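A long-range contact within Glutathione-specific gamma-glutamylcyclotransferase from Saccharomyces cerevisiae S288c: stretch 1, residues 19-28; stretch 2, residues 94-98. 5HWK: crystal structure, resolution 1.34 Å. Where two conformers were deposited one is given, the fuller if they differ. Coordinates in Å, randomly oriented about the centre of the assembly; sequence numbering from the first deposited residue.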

ATOM      1  N   LYS A  19      11.209  -0.361   5.465  1.00 25.36           N
ATOM      2  CA  LYS A  19      12.230   0.682   5.545  1.00 25.67           C
ATOM      3  C   LYS A  19      11.477   1.870   6.138  1.00 24.42           C
ATOM      4  O   LYS A  19      10.995   2.749   5.399  1.00 25.46           O
ATOM      5  CB  LYS A  19      12.800   0.987   4.161  1.00 28.08           C
ATOM      6  CG  LYS A  19      13.906   2.017   4.148  1.00 36.06           C
ATOM      7  CD  LYS A  19      14.671   1.968   2.841  1.00 43.43           C
ATOM      8  CE  LYS A  19      15.153   3.334   2.406  1.00 48.59           C
ATOM      9  NZ  LYS A  19      14.010   4.160   1.937  1.00 53.59           N
ATOM     10  N   PRO A  20      11.345   1.923   7.458  0.55 26.01           N
ATOM     11  CA  PRO A  20      10.412   2.870   8.083  0.55 25.07           C
ATOM     12  C   PRO A  20      10.892   4.300   7.961  0.55 27.38           C
ATOM     13  O   PRO A  20      12.074   4.560   7.679  0.55 31.45           O
ATOM     14  CB  PRO A  20      10.416   2.437   9.554  0.55 25.52           C
ATOM     15  CG  PRO A  20      11.763   1.793   9.736  0.55 26.69           C
ATOM     16  CD  PRO A  20      12.027   1.073   8.452  0.55 26.68           C
ATOM     17  N   PRO A  21       9.991   5.250   8.180  1.00 26.87           N
ATOM     18  CA  PRO A  21      10.414   6.644   8.328  1.00 30.25           C
ATOM     19  C   PRO A  21      11.176   6.848   9.637  1.00 30.41           C
ATOM     20  O   PRO A  21      11.071   6.068  10.593  1.00 30.76           O
ATOM     21  CB  PRO A  21       9.089   7.404   8.312  1.00 30.93           C
ATOM     22  CG  PRO A  21       8.092   6.429   8.842  1.00 29.55           C
ATOM     23  CD  PRO A  21       8.553   5.054   8.421  1.00 26.37           C
ATOM     24  N   SER A  22      11.986   7.903   9.655  1.00 33.79           N
ATOM     25  CA  SER A  22      12.724   8.257  10.853  1.00 35.21           C
ATOM     26  C   SER A  22      11.783   8.759  11.924  1.00 33.01           C
ATOM     27  O   SER A  22      10.756   9.383  11.651  1.00 36.08           O
ATOM     28  CB  SER A  22      13.713   9.386  10.553  1.00 39.04           C
ATOM     29  OG  SER A  22      14.439   9.125   9.372  1.00 45.46           O
ATOM     30  N   HIS A  23      12.150   8.483  13.155  1.00 32.57           N
ATOM     31  CA  HIS A  23      11.587   9.138  14.326  1.00 33.64           C
ATOM     32  C   HIS A  23      10.151   8.740  14.638  1.00 30.45           C
ATOM     33  O   HIS A  23       9.476   9.436  15.423  1.00 31.47           O
ATOM     34  CB  HIS A  23      11.741  10.661  14.254  1.00 37.78           C
ATOM     35  CG  HIS A  23      13.149  11.109  14.410  1.00 43.32           C
ATOM     36  ND1 HIS A  23      13.866  11.695  13.389  1.00 47.34           N
ATOM     37  CD2 HIS A  23      13.993  11.017  15.460  1.00 44.85           C
ATOM     38  CE1 HIS A  23      15.087  11.964  13.815  1.00 47.37           C
ATOM     39  NE2 HIS A  23      15.190  11.560  15.068  1.00 48.92           N
ATOM     40  N   TYR A  24       9.642   7.648  14.067  1.00 28.12           N
ATOM     41  CA  TYR A  24       8.304   7.227  14.451  1.00 26.41           C
ATOM     42  C   TYR A  24       8.300   6.824  15.922  1.00 26.47           C
ATOM     43  O   TYR A  24       9.298   6.309  16.454  1.00 28.15           O
ATOM     44  CB  TYR A  24       7.819   6.071  13.579  1.00 26.18           C
ATOM     45  CG  TYR A  24       8.502   4.750  13.801  1.00 25.74           C
ATOM     46  CD1 TYR A  24       8.089   3.908  14.839  1.00 27.25           C
ATOM     47  CD2 TYR A  24       9.518   4.313  12.943  1.00 27.06           C
ATOM     48  CE1 TYR A  24       8.701   2.678  15.063  1.00 29.22           C
ATOM     49  CE2 TYR A  24      10.142   3.098  13.157  1.00 28.74           C
ATOM     50  CZ  TYR A  24       9.708   2.274  14.198  1.00 29.86           C
ATOM     51  OH  TYR A  24      10.291   1.044  14.402  1.00 34.10           O
ATOM     52  N   THR A  25       7.163   7.028  16.575  1.00 26.46           N
ATOM     53  CA  THR A  25       7.025   6.550  17.953  1.00 27.07           C
ATOM     54  C   THR A  25       5.970   5.474  18.147  1.00 27.81           C
ATOM     55  O   THR A  25       5.878   4.921  19.261  1.00 31.51           O
ATOM     56  CB  THR A  25       6.735   7.690  18.930  1.00 29.22           C
ATOM     57  OG1 THR A  25       5.517   8.284  18.530  1.00 30.54           O
ATOM     58  CG2 THR A  25       7.842   8.742  18.917  1.00 29.74           C
ATOM     59  N   HIS A  26       5.176   5.166  17.122  1.00 27.17           N
ATOM     60  CA  HIS A  26       4.321   3.988  17.073  1.00 26.05           C
ATOM     61  C   HIS A  26       4.414   3.397  15.674  1.00 24.87           C
ATOM     62  O   HIS A  26       4.526   4.140  14.678  1.00 25.79           O
ATOM     63  CB  HIS A  26       2.841   4.350  17.293  1.00 27.83           C
ATOM     64  CG  HIS A  26       2.562   4.984  18.616  1.00 30.51           C
ATOM     65  ND1 HIS A  26       2.207   4.258  19.726  1.00 35.19           N
ATOM     66  CD2 HIS A  26       2.611   6.273  18.999  1.00 31.90           C
ATOM     67  CE1 HIS A  26       2.014   5.083  20.742  1.00 34.35           C
ATOM     68  NE2 HIS A  26       2.261   6.315  20.329  1.00 35.57           N
ATOM     69  N   ARG A  27       4.306   2.069  15.605  1.00 26.48           N
ATOM     70  CA  ARG A  27       4.245   1.339  14.329  1.00 27.16           C
ATOM     71  C   ARG A  27       3.226   0.234  14.564  1.00 30.48           C
ATOM     72  O   ARG A  27       3.515  -0.730  15.280  1.00 32.42           O
ATOM     73  CB  ARG A  27       5.607   0.744  13.948  1.00 27.30           C
ATOM     74  CG  ARG A  27       5.535  -0.054  12.702  1.00 28.14           C
ATOM     75  CD  ARG A  27       6.902  -0.714  12.367  1.00 29.38           C
ATOM     76  NE  ARG A  27       6.933  -1.376  11.059  1.00 30.30           N
ATOM     77  CZ  ARG A  27       6.583  -2.644  10.875  1.00 30.83           C
ATOM     78  NH1 ARG A  27       6.165  -3.369  11.909  1.00 34.14           N
ATOM     79  NH2 ARG A  27       6.685  -3.193   9.649  1.00 31.84           N
ATOM     80  N   ILE A  28       2.032   0.386  14.017  1.00 27.30           N
ATOM     81  CA  ILE A  28       0.911  -0.504  14.313  1.00 28.03           C
ATOM     82  C   ILE A  28       0.587  -1.306  13.057  1.00 28.16           C
ATOM     83  O   ILE A  28       0.211  -0.706  12.042  1.00 28.24           O
ATOM     84  CB  ILE A  28      -0.328   0.299  14.741  1.00 29.33           C
ATOM     85  CG1 ILE A  28      -0.032   1.162  15.980  1.00 29.63           C
ATOM     86  CG2 ILE A  28      -1.522  -0.648  14.905  1.00 31.35           C
ATOM     87  CD1 ILE A  28      -1.192   2.015  16.378  1.00 29.07           C
ATOM     88  N   GLY A  94      -1.040  -3.527   5.874  1.00 27.37           N
ATOM     89  CA  GLY A  94       0.084  -2.605   5.910  1.00 26.76           C
ATOM     90  C   GLY A  94       0.392  -2.225   7.354  1.00 26.34           C
ATOM     91  O   GLY A  94       0.223  -3.028   8.274  1.00 27.73           O
ATOM     92  N   VAL A  95       0.893  -1.008   7.555  0.60 25.05           N
ATOM     93  CA  VAL A  95       1.154  -0.488   8.892  0.60 24.36           C
ATOM     94  C   VAL A  95       0.712   0.965   8.937  0.60 24.01           C
ATOM     95  O   VAL A  95       0.429   1.599   7.920  0.60 23.40           O
ATOM     96  CB  VAL A  95       2.644  -0.581   9.320  0.60 24.36           C
ATOM     97  CG1 VAL A  95       3.129  -2.018   9.367  0.60 25.64           C
ATOM     98  CG2 VAL A  95       3.536   0.290   8.435  0.60 22.83           C
ATOM     99  N   VAL A  96       0.688   1.498  10.145  1.00 24.90           N
ATOM    100  CA  VAL A  96       0.514   2.923  10.360  1.00 24.89           C
ATOM    101  C   VAL A  96       1.537   3.383  11.394  1.00 25.43           C
ATOM    102  O   VAL A  96       1.728   2.731  12.432  1.00 26.97           O
ATOM    103  CB  VAL A  96      -0.947   3.299  10.653  1.00 28.23           C
ATOM    104  CG1 VAL A  96      -1.357   2.851  12.009  1.00 30.05           C
ATOM    105  CG2 VAL A  96      -1.138   4.808  10.497  1.00 29.32           C
ATOM    106  N   TYR A  97       2.240   4.463  11.074  1.00 23.36           N
ATOM    107  CA  TYR A  97       3.276   5.033  11.926  1.00 22.77           C
ATOM    108  C   TYR A  97       2.766   6.320  12.516  1.00 23.92           C
ATOM    109  O   TYR A  97       2.032   7.056  11.871  1.00 25.48           O
ATOM    110  CB  TYR A  97       4.480   5.432  11.054  1.00 22.44           C
ATOM    111  CG  TYR A  97       5.241   4.256  10.513  1.00 21.65           C
ATOM    112  CD1 TYR A  97       6.122   3.563  11.337  1.00 24.03           C
ATOM    113  CD2 TYR A  97       5.084   3.807   9.192  1.00 22.80           C
ATOM    114  CE1 TYR A  97       6.820   2.490  10.885  1.00 23.67           C
ATOM    115  CE2 TYR A  97       5.796   2.704   8.718  1.00 24.03           C
ATOM    116  CZ  TYR A  97       6.670   2.074   9.576  1.00 22.57           C
ATOM    117  OH  TYR A  97       7.372   0.984   9.140  1.00 24.71           O
ATOM    118  N   TYR A  98       3.190   6.616  13.741  1.00 23.15           N
ATOM    119  CA  TYR A  98       2.963   7.951  14.284  1.00 23.35           C
ATOM    120  C   TYR A  98       4.271   8.713  14.300  1.00 24.93           C
ATOM    121  O   TYR A  98       5.297   8.211  14.790  1.00 25.57           O
ATOM    122  CB  TYR A  98       2.454   7.888  15.722  1.00 23.91           C
ATOM    123  CG  TYR A  98       2.162   9.269  16.323  1.00 25.49           C
ATOM    124  CD1 TYR A  98       1.070  10.020  15.899  1.00 27.66           C
ATOM    125  CD2 TYR A  98       3.026   9.844  17.253  1.00 25.83           C
ATOM    126  CE1 TYR A  98       0.799  11.264  16.428  1.00 29.84           C
ATOM    127  CE2 TYR A  98       2.743  11.084  17.819  1.00 27.73           C
ATOM    128  CZ  TYR A  98       1.637  11.772  17.397  1.00 28.69           C
ATOM    129  OH  TYR A  98       1.349  13.020  17.898  1.00 32.61           O
TER

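Two neighbouring strands, 66 or more residues apart in sequence wherever they touch, run antiparallel at 162°, and the loop that leads into the first of them folds back over the second. At Ile-28 and Val-96 the pairing is reciprocal: Ile-28 N donates to Val-96 O at 2.8 Å, almost straight at 170°, and Val-96 N returns a bond to Ile-28 O at 2.9 Å. Further along, Tyr-98 N donates to His-26 O at 3.0 Å, but Tyr-98 O accepts instead from Thr-25 N, one residue before His-26, at 2.8 Å. Between these bonded positions Arg-27 and Tyr-97 form a non-hydrogen-bonded pair, their CA atoms 4.5 Å apart, closer than in the pairs before and after. Here the alpha carbons press against carbonyls of the opposing chain: Tyr-97 CA lies 3.2 Å from His-26 O, and Arg-27 CA 3.4 Å from Val-96 O, both CA-H...O contacts.

The largest bump is Tyr-97; the residue as a whole has 119 Å² covered by the other stretch. Its ring reaches out on the same side of the sheet as Arg-27 and lies in a hollow made by that side chain and the loop. Pro-21 covers one ring face: Pro-21 CD sits 3.6 Å from the centroid of the Tyr-97 ring, only 10° off the normal, so a slightly polarised C-H next to the proline nitrogen points into the pi cloud. Tyr-24 fills in beside it, with Tyr-24 CG 3.6 Å from Tyr-97 CD1; the two ring planes meet obliquely at 54°, and Tyr-97 CD1 lies over a face of the Tyr-24 ring. At the far end of the tyrosine, Pro-20 CB packs 3.8 Å from Tyr-97 CZ.

Arg-27 extends along this same side with chi1, chi2 and chi3 all t, which carries its guanidinium out to the phenol oxygen. Arg-27 NE donates to Tyr-97 OH at 3.1 Å, the hydroxyl lying near the guanidinium plane, where an N-H can point at it. Val-95 supports the group from another direction: Val-95 CG1 lies over one guanidinium face, 3.8 Å from Arg-27 NH2, so a methyl meets the flat pi surface while the polar edge remains free to bond.

The side of the sheet bearing His-26, Ile-28, Val-96 and Tyr-98 packs more simply. Ile-28 and Val-96, both buried, meet through branched aliphatic surfaces, Ile-28 CB standing 3.9 Å from Val-96 CG1. Tyr-98, with chi1 t, has its ring beside Thr-25 and His-26. Thr-25 OG1 comes within 3.2 Å of Tyr-98 CD2 at the ring edge, a close polar-to-aromatic contact, while His-26 CD2 approaches Tyr-98 CB to 3.7 Å. The imidazole and phenol rings are oblique, with centroids 5.9 Å apart. Altogether 567 Å² is buried, summed over both stretches.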